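Local coordinates for hemolysin-related protein (Vibrio cholerae serotype O1, PDB 6MLT) that is an extracellular biofilm matrix protein that binds calcium and probably carbohydrate, and is thought to contribute to adhesion of Vibrio cholerae biofilms, at residues K462-V466 with L502-G507; I320-V326 with V385-S390; F62-Y67 with N542-R546. All blocks are in the same frame, centred on the assembly; numbering follows the deposited sequence.

Contact 1 (K462-V466 with L502-G507)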
ATOM      1  N   LYS A 462       3.311 -16.066 -13.262  1.00 23.34           N
ATOM      2  CA  LYS A 462       3.954 -14.988 -14.000  1.00 22.23           C
ATOM      3  C   LYS A 462       3.040 -14.521 -15.124  1.00 21.69           C
ATOM      4  O   LYS A 462       2.571 -15.326 -15.934  1.00 22.14           O
ATOM      5  CB  LYS A 462       5.291 -15.448 -14.569  1.00 24.46           C
ATOM      6  CG  LYS A 462       6.087 -14.325 -15.227  1.00 21.41           C
ATOM      7  CD  LYS A 462       7.554 -14.681 -15.343  1.00 22.74           C
ATOM      8  CE  LYS A 462       7.790 -15.718 -16.416  1.00 28.85           C
ATOM      9  NZ  LYS A 462       9.096 -16.429 -16.214  1.00 32.72           N
ATOM     10  N   VAL A 463       2.784 -13.218 -15.168  1.00 18.52           N
ATOM     11  CA  VAL A 463       1.909 -12.644 -16.183  1.00 21.06           C
ATOM     12  C   VAL A 463       2.694 -12.225 -17.417  1.00 22.46           C
ATOM     13  O   VAL A 463       2.255 -12.462 -18.543  1.00 21.69           O
ATOM     14  CB  VAL A 463       1.129 -11.455 -15.587  1.00 20.69           C
ATOM     15  CG1 VAL A 463       0.146 -10.898 -16.608  1.00 23.15           C
ATOM     16  CG2 VAL A 463       0.404 -11.875 -14.312  1.00 22.72           C
ATOM     17  N   TRP A 464       3.839 -11.573 -17.225  1.00 22.78           N
ATOM     18  CA  TRP A 464       4.695 -11.185 -18.333  1.00 22.38           C
ATOM     19  C   TRP A 464       6.117 -10.962 -17.833  1.00 22.42           C
ATOM     20  O   TRP A 464       6.366 -10.843 -16.627  1.00 18.69           O
ATOM     21  CB  TRP A 464       4.164  -9.930 -19.041  1.00 22.23           C
ATOM     22  CG  TRP A 464       3.851  -8.705 -18.194  1.00 19.45           C
ATOM     23  CD1 TRP A 464       2.615  -8.281 -17.804  1.00 21.65           C
ATOM     24  CD2 TRP A 464       4.781  -7.726 -17.694  1.00 20.85           C
ATOM     25  NE1 TRP A 464       2.713  -7.104 -17.092  1.00 22.17           N
ATOM     26  CE2 TRP A 464       4.032  -6.746 -17.007  1.00 19.97           C
ATOM     27  CE3 TRP A 464       6.169  -7.582 -17.759  1.00 20.52           C
ATOM     28  CZ2 TRP A 464       4.627  -5.641 -16.389  1.00 19.75           C
ATOM     29  CZ3 TRP A 464       6.759  -6.482 -17.135  1.00 20.95           C
ATOM     30  CH2 TRP A 464       5.986  -5.532 -16.458  1.00 19.77           C
ATOM     31  N   SER A 465       7.049 -10.927 -18.789  1.00 19.48           N
ATOM     32  CA  SER A 465       8.464 -10.678 -18.536  1.00 20.03           C
ATOM     33  C   SER A 465       9.012  -9.796 -19.650  1.00 20.01           C
ATOM     34  O   SER A 465       8.785 -10.077 -20.830  1.00 19.32           O
ATOM     35  CB  SER A 465       9.254 -11.993 -18.466  1.00 22.61           C
ATOM     36  OG  SER A 465      10.651 -11.769 -18.357  1.00 26.00           O
ATOM     37  N   VAL A 466       9.725  -8.736 -19.278  1.00 19.21           N
ATOM     38  CA  VAL A 466      10.266  -7.776 -20.237  1.00 20.87           C
ATOM     39  C   VAL A 466      11.767  -7.675 -20.024  1.00 21.33           C
ATOM     40  O   VAL A 466      12.224  -7.296 -18.938  1.00 20.09           O
ATOM     41  CB  VAL A 466       9.594  -6.402 -20.101  1.00 21.96           C
ATOM     42  CG1 VAL A 466      10.349  -5.346 -20.900  1.00 23.04           C
ATOM     43  CG2 VAL A 466       8.148  -6.490 -20.575  1.00 24.52           C
ATOM     44  N   LEU A 502       6.098   0.749 -18.535  1.00 17.11           N
ATOM     45  CA  LEU A 502       5.540  -0.502 -19.027  1.00 20.82           C
ATOM     46  C   LEU A 502       4.061  -0.606 -18.670  1.00 19.47           C
ATOM     47  O   LEU A 502       3.643  -0.231 -17.568  1.00 19.12           O
ATOM     48  CB  LEU A 502       6.281  -1.703 -18.447  1.00 20.37           C
ATOM     49  CG  LEU A 502       7.810  -1.696 -18.582  1.00 22.92           C
ATOM     50  CD1 LEU A 502       8.400  -2.967 -17.998  1.00 26.81           C
ATOM     51  CD2 LEU A 502       8.233  -1.530 -20.045  1.00 23.06           C
ATOM     52  N   ASP A 503       3.282  -1.147 -19.598  1.00 20.19           N
ATOM     53  CA  ASP A 503       1.872  -1.402 -19.344  1.00 21.01           C
ATOM     54  C   ASP A 503       1.734  -2.447 -18.242  1.00 21.40           C
ATOM     55  O   ASP A 503       2.414  -3.478 -18.257  1.00 20.30           O
ATOM     56  CB  ASP A 503       1.200  -1.875 -20.630  1.00 19.10           C
ATOM     57  CG  ASP A 503      -0.262  -2.215 -20.435  1.00 23.96           C
ATOM     58  OD1 ASP A 503      -1.058  -1.300 -20.144  1.00 24.95           O
ATOM     59  OD2 ASP A 503      -0.611  -3.404 -20.578  1.00 25.72           O
ATOM     60  N   GLY A 504       0.860  -2.171 -17.275  1.00 20.46           N
ATOM     61  CA  GLY A 504       0.715  -3.072 -16.143  1.00 18.30           C
ATOM     62  C   GLY A 504       0.222  -4.448 -16.539  1.00 19.14           C
ATOM     63  O   GLY A 504       0.669  -5.459 -15.991  1.00 17.53           O
ATOM     64  N   GLN A 505      -0.712  -4.508 -17.490  1.00 21.36           N
ATOM     65  CA  GLN A 505      -1.349  -5.775 -17.822  1.00 20.29           C
ATOM     66  C   GLN A 505      -0.497  -6.646 -18.737  1.00 22.07           C
ATOM     67  O   GLN A 505      -0.606  -7.878 -18.683  1.00 20.96           O
ATOM     68  CB  GLN A 505      -2.702  -5.517 -18.482  1.00 25.37           C
ATOM     69  CG  GLN A 505      -3.769  -5.014 -17.528  1.00 25.96           C
ATOM     70  CD  GLN A 505      -5.078  -4.693 -18.226  1.00 31.77           C
ATOM     71  OE1 GLN A 505      -6.001  -5.505 -18.243  1.00 33.74           O
ATOM     72  NE2 GLN A 505      -5.167  -3.501 -18.793  1.00 31.03           N
ATOM     73  N   THR A 506       0.348  -6.039 -19.574  1.00 20.51           N
ATOM     74  CA  THR A 506       1.030  -6.762 -20.641  1.00 22.15           C
ATOM     75  C   THR A 506       2.531  -6.539 -20.705  1.00 22.52           C
ATOM     76  O   THR A 506       3.210  -7.288 -21.416  1.00 21.90           O
ATOM     77  CB  THR A 506       0.457  -6.367 -22.009  1.00 21.69           C
ATOM     78  OG1 THR A 506       0.831  -5.011 -22.294  1.00 22.68           O
ATOM     79  CG2 THR A 506      -1.064  -6.519 -22.034  1.00 24.67           C
ATOM     80  N   GLY A 507       3.068  -5.529 -20.029  1.00 21.91           N
ATOM     81  CA  GLY A 507       4.470  -5.205 -20.145  1.00 21.48           C
ATOM     82  C   GLY A 507       4.839  -4.409 -21.380  1.00 21.96           C
ATOM     83  O   GLY A 507       6.014  -4.056 -21.537  1.00 22.07           O
TER
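The indole N-H of W464 points almost straight at the backbone of the neighbouring segment: NE1 reaches G504 O at 2.8 Å, with 172° at the hydrogen. The oxygen lies in the plane of the indole, whereas NE1 itself stands well above the G504 carbonyl plane. This is a junction between two adjacent blades of the FG-GAP-type beta-propeller. The strand 462-467 edges one blade, and 502-507 is the loop that turns from strand 498-502 to strand 509-514 in the next. The contact is made at a classic beta bulge, where V463 and W464 both face M455. W464 has its CG wedged between backbone N and carbonyl carbon (chi1 52°), and the ring is laid flat against the loop. G507 CA sits over the centre of the six-membered ring, 3.5 Å from its centroid, a CH-pi contact, while T506 C lies over the same face nearer the rim. With no side chain and a positive phi, G507 brings its CA right up to the ring face. At the far end of the indole, CH2 meets L502 CD1 at 3.8 Å. The loop is stiffened from within: G507 N bonds back to D503 O at 2.8 Å, and the D503 carboxylate takes a bond from T506 OG1, with weak ones from the backbone N of Q505 and T506. V466 closes the end of the contact: with CG1 anti to the backbone N (chi1 169°), CG2 is the branch that lies 3.4 Å from G507 O.

Contact 2 (I320-V326 with V385-S390)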
ATOM      1  N   ILE A 320     -29.603  -9.914  12.695  1.00 19.85           N
ATOM      2  CA  ILE A 320     -31.029 -10.227  12.730  1.00 20.67           C
ATOM      3  C   ILE A 320     -31.477 -10.315  14.178  1.00 20.87           C
ATOM      4  O   ILE A 320     -30.859 -11.022  14.981  1.00 22.55           O
ATOM      5  CB  ILE A 320     -31.344 -11.548  12.009  1.00 21.84           C
ATOM      6  CG1 ILE A 320     -30.866 -11.488  10.554  1.00 23.11           C
ATOM      7  CG2 ILE A 320     -32.848 -11.845  12.085  1.00 23.94           C
ATOM      8  CD1 ILE A 320     -31.067 -12.801   9.788  1.00 25.74           C
ATOM      9  N   ARG A 321     -32.558  -9.617  14.511  1.00 19.50           N
ATOM     10  CA  ARG A 321     -33.214  -9.796  15.797  1.00 19.17           C
ATOM     11  C   ARG A 321     -34.502 -10.569  15.574  1.00 18.92           C
ATOM     12  O   ARG A 321     -35.290 -10.239  14.679  1.00 19.16           O
ATOM     13  CB  ARG A 321     -33.484  -8.460  16.500  1.00 19.49           C
ATOM     14  CG  ARG A 321     -32.337  -8.024  17.424  1.00 20.00           C
ATOM     15  CD  ARG A 321     -32.718  -6.853  18.338  1.00 20.52           C
ATOM     16  NE  ARG A 321     -32.643  -5.555  17.664  1.00 22.48           N
ATOM     17  CZ  ARG A 321     -33.670  -4.909  17.121  1.00 22.37           C
ATOM     18  NH1 ARG A 321     -34.888  -5.424  17.152  1.00 20.24           N
ATOM     19  NH2 ARG A 321     -33.478  -3.730  16.535  1.00 21.04           N
ATOM     20  N   SER A 322     -34.698 -11.618  16.368  1.00 19.35           N
ATOM     21  CA  SER A 322     -35.835 -12.496  16.161  1.00 18.89           C
ATOM     22  C   SER A 322     -36.162 -13.197  17.468  1.00 19.19           C
ATOM     23  O   SER A 322     -35.289 -13.412  18.307  1.00 19.60           O
ATOM     24  CB  SER A 322     -35.543 -13.525  15.066  1.00 21.02           C
ATOM     25  OG  SER A 322     -34.495 -14.397  15.459  1.00 19.06           O
ATOM     26  N   GLY A 323     -37.440 -13.531  17.625  1.00 19.95           N
ATOM     27  CA  GLY A 323     -37.894 -14.367  18.715  1.00 20.78           C
ATOM     28  C   GLY A 323     -38.836 -15.417  18.172  1.00 21.76           C
ATOM     29  O   GLY A 323     -38.401 -16.359  17.500  1.00 22.70           O
ATOM     30  N   ALA A 324     -40.135 -15.253  18.434  1.00 19.03           N
ATOM     31  CA  ALA A 324     -41.128 -16.085  17.772  1.00 23.72           C
ATOM     32  C   ALA A 324     -41.156 -15.821  16.272  1.00 22.39           C
ATOM     33  O   ALA A 324     -41.454 -16.728  15.484  1.00 19.96           O
ATOM     34  CB  ALA A 324     -42.508 -15.834  18.379  1.00 25.87           C
ATOM     35  N   VAL A 325     -40.857 -14.592  15.860  1.00 18.88           N
ATOM     36  CA  VAL A 325     -40.897 -14.187  14.464  1.00 18.30           C
ATOM     37  C   VAL A 325     -39.644 -13.367  14.170  1.00 18.30           C
ATOM     38  O   VAL A 325     -38.795 -13.160  15.041  1.00 18.43           O
ATOM     39  CB  VAL A 325     -42.181 -13.403  14.118  1.00 21.15           C
ATOM     40  CG1 VAL A 325     -43.411 -14.280  14.375  1.00 23.80           C
ATOM     41  CG2 VAL A 325     -42.269 -12.090  14.905  1.00 22.92           C
ATOM     42  N   VAL A 326     -39.511 -12.933  12.920  1.00 18.24           N
ATOM     43  CA  VAL A 326     -38.357 -12.151  12.488  1.00 18.82           C
ATOM     44  C   VAL A 326     -38.691 -10.680  12.708  1.00 18.74           C
ATOM     45  O   VAL A 326     -39.578 -10.130  12.054  1.00 20.10           O
ATOM     46  CB  VAL A 326     -38.000 -12.435  11.023  1.00 19.10           C
ATOM     47  CG1 VAL A 326     -36.831 -11.576  10.586  1.00 20.38           C
ATOM     48  CG2 VAL A 326     -37.658 -13.901  10.833  1.00 22.09           C
ATOM     49  N   VAL A 385     -33.902 -18.236  12.150  1.00 20.99           N
ATOM     50  CA  VAL A 385     -34.381 -17.101  12.925  1.00 20.12           C
ATOM     51  C   VAL A 385     -35.902 -17.107  12.844  1.00 19.08           C
ATOM     52  O   VAL A 385     -36.474 -17.365  11.778  1.00 20.04           O
ATOM     53  CB  VAL A 385     -33.802 -15.765  12.414  1.00 22.31           C
ATOM     54  CG1 VAL A 385     -32.303 -15.695  12.678  1.00 27.44           C
ATOM     55  CG2 VAL A 385     -34.088 -15.590  10.924  1.00 23.13           C
ATOM     56  N   GLY A 386     -36.551 -16.849  13.971  1.00 19.99           N
ATOM     57  CA  GLY A 386     -37.987 -16.987  14.061  1.00 17.08           C
ATOM     58  C   GLY A 386     -38.376 -18.446  14.193  1.00 19.37           C
ATOM     59  O   GLY A 386     -37.548 -19.326  14.463  1.00 18.46           O
ATOM     60  N   SER A 387     -39.662 -18.709  13.964  1.00 18.76           N
ATOM     61  CA  SER A 387     -40.196 -20.048  14.168  1.00 20.60           C
ATOM     62  C   SER A 387     -41.420 -20.279  13.297  1.00 22.44           C
ATOM     63  O   SER A 387     -42.337 -19.453  13.274  1.00 19.90           O
ATOM     64  CB  SER A 387     -40.570 -20.270  15.633  1.00 23.39           C
ATOM     65  OG  SER A 387     -41.143 -21.559  15.800  1.00 25.94           O
ATOM     66  N   LYS A 388     -41.436 -21.424  12.610  1.00 23.10           N
ATOM     67  CA  LYS A 388     -42.618 -21.844  11.861  1.00 24.16           C
ATOM     68  C   LYS A 388     -43.806 -22.077  12.780  1.00 20.70           C
ATOM     69  O   LYS A 388     -44.960 -21.996  12.337  1.00 21.40           O
ATOM     70  CB  LYS A 388     -42.316 -23.126  11.083  1.00 32.07           C
ATOM     71  CG  LYS A 388     -41.492 -22.927   9.828  1.00 44.28           C
ATOM     72  CD  LYS A 388     -41.121 -24.267   9.197  1.00 59.38           C
ATOM     73  CE  LYS A 388     -41.369 -24.280   7.692  1.00 66.35           C
ATOM     74  NZ  LYS A 388     -42.776 -24.650   7.347  1.00 64.21           N
ATOM     75  N   ASP A 389     -43.549 -22.407  14.048  1.00 19.00           N
ATOM     76  CA  ASP A 389     -44.614 -22.640  15.017  1.00 23.35           C
ATOM     77  C   ASP A 389     -45.363 -21.371  15.399  1.00 19.15           C
ATOM     78  O   ASP A 389     -46.332 -21.453  16.163  1.00 18.58           O
ATOM     79  CB  ASP A 389     -44.047 -23.292  16.281  1.00 34.96           C
ATOM     80  CG  ASP A 389     -43.816 -24.785  16.122  1.00 49.36           C
ATOM     81  OD1 ASP A 389     -44.442 -25.401  15.236  1.00 52.78           O
ATOM     82  OD2 ASP A 389     -43.009 -25.346  16.896  1.00 55.96           O
ATOM     83  N   SER A 390     -44.941 -20.209  14.913  1.00 16.32           N
ATOM     84  CA  SER A 390     -45.666 -18.969  15.161  1.00 18.35           C
ATOM     85  C   SER A 390     -46.836 -18.759  14.209  1.00 17.87           C
ATOM     86  O   SER A 390     -47.527 -17.741  14.315  1.00 18.33           O
ATOM     87  CB  SER A 390     -44.707 -17.781  15.050  1.00 21.11           C
ATOM     88  OG  SER A 390     -43.673 -17.919  16.009  1.00 24.86           O
TER
HETATM   89  O   HOH W   1     -35.740 -16.613  16.773  1.00 22.33           O
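V385 starts the second segment as a wedge between two side chains of 320-326. Its CG1 rests 3.9 Å from I320 CG2, the two side chains crossing at about a right angle, while CG2 leans against V326 CG2 at 4.0 Å. On the same residue CB comes up against S322 OG. At G386 the chain passes through a backbone conformation with positive phi, which favours glycine. Its CA approaches G323 O at 3.5 Å in a CA-H...O contact, and its N donates to a bridging water. That water sits 2.9 Å from G386 N, donates to G323 O at 2.8 Å and also bonds S322 OG, so one water ties three polar atoms of the two segments together. S387 follows, its OG accepting from D389 N in an ST turn that leads the chain into the short 3-10 segment 388-390. S390 finishes the walk. Its OG, anti to its own carbonyl carbon (chi1 -60°), donates to A324 O at 2.6 Å, coming in from above the carbonyl plane, and its CB packs on V325 CG1 at 3.8 Å. A citrate, probably from the crystallisation liquor, takes hydrogen bonds from the backbone N of A324 and V325; it may mark a pocket of this beta-prism lectin domain, though that is not settled. The contact joins two of the prism's antiparallel sheets, and side chains reach across in both directions: I320, whose strand pairs with 343-348, touches I347 there and F375 on strand 370-377 of the other sheet, V385 touches M373 in its own sheet and S345 across, and V326 lies on V370 and V426.

Contact 3 (F62-Y67 with N542-R546)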
ATOM      1  N   PHE A  62      27.623  11.784  -5.403  1.00 17.77           N
ATOM      2  CA  PHE A  62      28.983  11.279  -5.237  1.00 19.50           C
ATOM      3  C   PHE A  62      29.812  11.587  -6.479  1.00 21.98           C
ATOM      4  O   PHE A  62      29.288  11.947  -7.537  1.00 19.24           O
ATOM      5  CB  PHE A  62      29.000   9.767  -4.954  1.00 17.20           C
ATOM      6  CG  PHE A  62      28.436   8.930  -6.061  1.00 17.22           C
ATOM      7  CD1 PHE A  62      27.077   8.669  -6.122  1.00 17.37           C
ATOM      8  CD2 PHE A  62      29.264   8.381  -7.030  1.00 19.25           C
ATOM      9  CE1 PHE A  62      26.550   7.882  -7.136  1.00 16.76           C
ATOM     10  CE2 PHE A  62      28.740   7.599  -8.048  1.00 17.69           C
ATOM     11  CZ  PHE A  62      27.384   7.349  -8.096  1.00 17.47           C
ATOM     12  N   GLU A  63      31.126  11.421  -6.334  1.00 21.82           N
ATOM     13  CA  GLU A  63      32.085  11.713  -7.390  1.00 24.71           C
ATOM     14  C   GLU A  63      32.518  10.430  -8.079  1.00 21.23           C
ATOM     15  O   GLU A  63      32.792   9.423  -7.420  1.00 22.58           O
ATOM     16  CB  GLU A  63      33.321  12.422  -6.828  1.00 33.15           C
ATOM     17  CG  GLU A  63      34.377  12.735  -7.888  1.00 43.81           C
ATOM     18  CD  GLU A  63      35.713  13.171  -7.302  1.00 47.92           C
ATOM     19  OE1 GLU A  63      35.909  13.046  -6.073  1.00 44.27           O
ATOM     20  OE2 GLU A  63      36.570  13.629  -8.087  1.00 49.16           O
ATOM     21  N   GLY A  64      32.602  10.487  -9.406  1.00 23.16           N
ATOM     22  CA  GLY A  64      33.161   9.380 -10.169  1.00 23.81           C
ATOM     23  C   GLY A  64      32.478   8.069  -9.851  1.00 23.90           C
ATOM     24  O   GLY A  64      31.250   7.958  -9.894  1.00 22.36           O
ATOM     25  N   ASN A  65      33.280   7.048  -9.542  1.00 22.18           N
ATOM     26  CA  ASN A  65      32.758   5.736  -9.189  1.00 23.19           C
ATOM     27  C   ASN A  65      32.775   5.491  -7.683  1.00 24.86           C
ATOM     28  O   ASN A  65      32.726   4.337  -7.250  1.00 26.83           O
ATOM     29  CB  ASN A  65      33.551   4.644  -9.907  1.00 24.86           C
ATOM     30  CG  ASN A  65      34.988   4.547  -9.429  1.00 30.42           C
ATOM     31  OD1 ASN A  65      35.404   5.249  -8.507  1.00 28.36           O
ATOM     32  ND2 ASN A  65      35.753   3.665 -10.053  1.00 33.62           N
ATOM     33  N   LYS A  66      32.841   6.552  -6.881  1.00 24.02           N
ATOM     34  CA  LYS A  66      33.041   6.431  -5.433  1.00 22.89           C
ATOM     35  C   LYS A  66      31.729   6.358  -4.665  1.00 22.72           C
ATOM     36  O   LYS A  66      31.590   6.951  -3.591  1.00 22.66           O
ATOM     37  CB  LYS A  66      33.891   7.599  -4.936  1.00 23.07           C
ATOM     38  N   TYR A  67      30.754   5.604  -5.166  1.00 19.27           N
ATOM     39  CA  TYR A  67      29.437   5.592  -4.539  1.00 21.35           C
ATOM     40  C   TYR A  67      29.425   4.867  -3.200  1.00 22.78           C
ATOM     41  O   TYR A  67      28.447   5.005  -2.455  1.00 21.82           O
ATOM     42  CB  TYR A  67      28.407   4.947  -5.474  1.00 20.88           C
ATOM     43  CG  TYR A  67      28.786   3.565  -5.949  1.00 22.63           C
ATOM     44  CD1 TYR A  67      28.537   2.444  -5.166  1.00 23.56           C
ATOM     45  CD2 TYR A  67      29.406   3.383  -7.176  1.00 27.80           C
ATOM     46  CE1 TYR A  67      28.892   1.178  -5.600  1.00 27.00           C
ATOM     47  CE2 TYR A  67      29.762   2.123  -7.621  1.00 31.30           C
ATOM     48  CZ  TYR A  67      29.501   1.025  -6.831  1.00 33.20           C
ATOM     49  OH  TYR A  67      29.859  -0.233  -7.273  1.00 38.34           O
ATOM     50  N   ASN A 542      23.715   8.597 -13.485  1.00 16.75           N
ATOM     51  CA  ASN A 542      25.155   8.645 -13.311  1.00 18.49           C
ATOM     52  C   ASN A 542      25.796   8.095 -14.573  1.00 17.91           C
ATOM     53  O   ASN A 542      25.199   7.275 -15.282  1.00 18.10           O
ATOM     54  CB  ASN A 542      25.595   7.851 -12.079  1.00 17.56           C
ATOM     55  CG  ASN A 542      25.078   6.431 -12.100  1.00 19.18           C
ATOM     56  OD1 ASN A 542      25.676   5.551 -12.724  1.00 20.12           O
ATOM     57  ND2 ASN A 542      23.955   6.199 -11.427  1.00 17.45           N
ATOM     58  N   ASP A 543      27.022   8.543 -14.844  1.00 18.39           N
ATOM     59  CA  ASP A 543      27.700   8.181 -16.081  1.00 19.08           C
ATOM     60  C   ASP A 543      29.170   7.854 -15.852  1.00 20.60           C
ATOM     61  O   ASP A 543      29.983   7.967 -16.777  1.00 20.89           O
ATOM     62  CB  ASP A 543      27.568   9.298 -17.126  1.00 20.65           C
ATOM     63  CG  ASP A 543      28.081  10.639 -16.633  1.00 26.76           C
ATOM     64  OD1 ASP A 543      28.713  10.690 -15.556  1.00 24.86           O
ATOM     65  OD2 ASP A 543      27.849  11.651 -17.337  1.00 27.13           O
ATOM     66  N   TYR A 544      29.523   7.421 -14.638  1.00 21.72           N
ATOM     67  CA  TYR A 544      30.911   7.087 -14.339  1.00 23.17           C
ATOM     68  C   TYR A 544      31.351   5.814 -15.055  1.00 24.31           C
ATOM     69  O   TYR A 544      32.543   5.635 -15.304  1.00 23.90           O
ATOM     70  CB  TYR A 544      31.112   6.923 -12.824  1.00 22.65           C
ATOM     71  CG  TYR A 544      30.351   5.747 -12.251  1.00 21.40           C
ATOM     72  CD1 TYR A 544      30.895   4.462 -12.257  1.00 20.48           C
ATOM     73  CD2 TYR A 544      29.081   5.915 -11.719  1.00 22.71           C
ATOM     74  CE1 TYR A 544      30.192   3.386 -11.747  1.00 19.77           C
ATOM     75  CE2 TYR A 544      28.374   4.849 -11.211  1.00 22.40           C
ATOM     76  CZ  TYR A 544      28.932   3.584 -11.228  1.00 22.68           C
ATOM     77  OH  TYR A 544      28.220   2.514 -10.728  1.00 25.14           O
ATOM     78  N   ASP A 545      30.419   4.919 -15.383  1.00 22.72           N
ATOM     79  CA  ASP A 545      30.749   3.617 -15.954  1.00 23.62           C
ATOM     80  C   ASP A 545      30.618   3.649 -17.473  1.00 25.93           C
ATOM     81  O   ASP A 545      29.636   4.167 -18.013  1.00 24.45           O
ATOM     82  CB  ASP A 545      29.841   2.529 -15.373  1.00 24.31           C
ATOM     83  CG  ASP A 545      30.271   1.122 -15.766  1.00 32.72           C
ATOM     84  OD1 ASP A 545      30.177   0.771 -16.960  1.00 33.85           O
ATOM     85  OD2 ASP A 545      30.708   0.364 -14.874  1.00 35.97           O
ATOM     86  N   ARG A 546      31.608   3.068 -18.156  1.00 28.83           N
ATOM     87  CA  ARG A 546      31.644   3.118 -19.616  1.00 32.25           C
ATOM     88  C   ARG A 546      30.422   2.464 -20.245  1.00 29.48           C
ATOM     89  O   ARG A 546      30.017   2.847 -21.347  1.00 30.92           O
ATOM     90  CB  ARG A 546      32.918   2.444 -20.132  1.00 35.25           C
TER
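Y544 pushes its CB to within 3.1 Å of G64 O, and around this point the packing is close. The carbonyl oxygen is buried there and has no hydrogen-bond partner anywhere in the model; it is met by the CB, CG and CD2 of the tyrosine. CG of Y544 sits between its backbone N and carbonyl carbon (chi1 65°), which turns the ring toward the 62-67 turn. N65 CA stands over one face, 4.2 Å from the centroid, in a CH-pi contact, and N65 CB touches CD1 at 3.6 Å. The two segments are loops at one rim of the beta-propeller: 62-67 turns away from strand 56-63, through a type II' turn from E63 to K66 whose G64 has the positive phi that suits it, and 542-546 follows strand 536-541, in the sheet that the N-terminal strand 13-19 completes. The contact is slacker around F62 and N542. F62 CE2 lies 4.1 Å from Y544 CD2, which is near the plane of the phenylalanine ring at its edge; one face of the F62 ring is in turn covered by Y67 CB. N542 reaches F62 CZ with its CB at 4.4 Å, while its amide is bonded to G518, S517 and V31. The Y67 ring approaches Y544 obliquely, centroids 5.9 Å apart and planes at 40°, and touches mainly through CE2, 3.5 Å from Y544 OH. No hydrogen bond crosses between the segments. On the solvent side N65 is exposed, and its amide end leads away from the partner segment.

Overall arrangement
Going from the N terminus, 62-67 opens contact 3, which closes only 475 residues later at 542-546. It joins the turn after strand 56-63 to the loop after strand 536-541, whose sheet also holds strand 13-19, consistent with the first and last blades meeting there. Within that long excursion the chain builds several propeller blades, then enters the beta-prism, where contact 2 opens and closes between two of its sheets. It then returns to the propeller and forms contact 1 between successive blades. Contacts 2 and 1 follow one another without crossing, and both lie within the span of contact 3. Contacts 2 and 3 lie on opposite sides of the chain's centre, their centres about 77 Å apart.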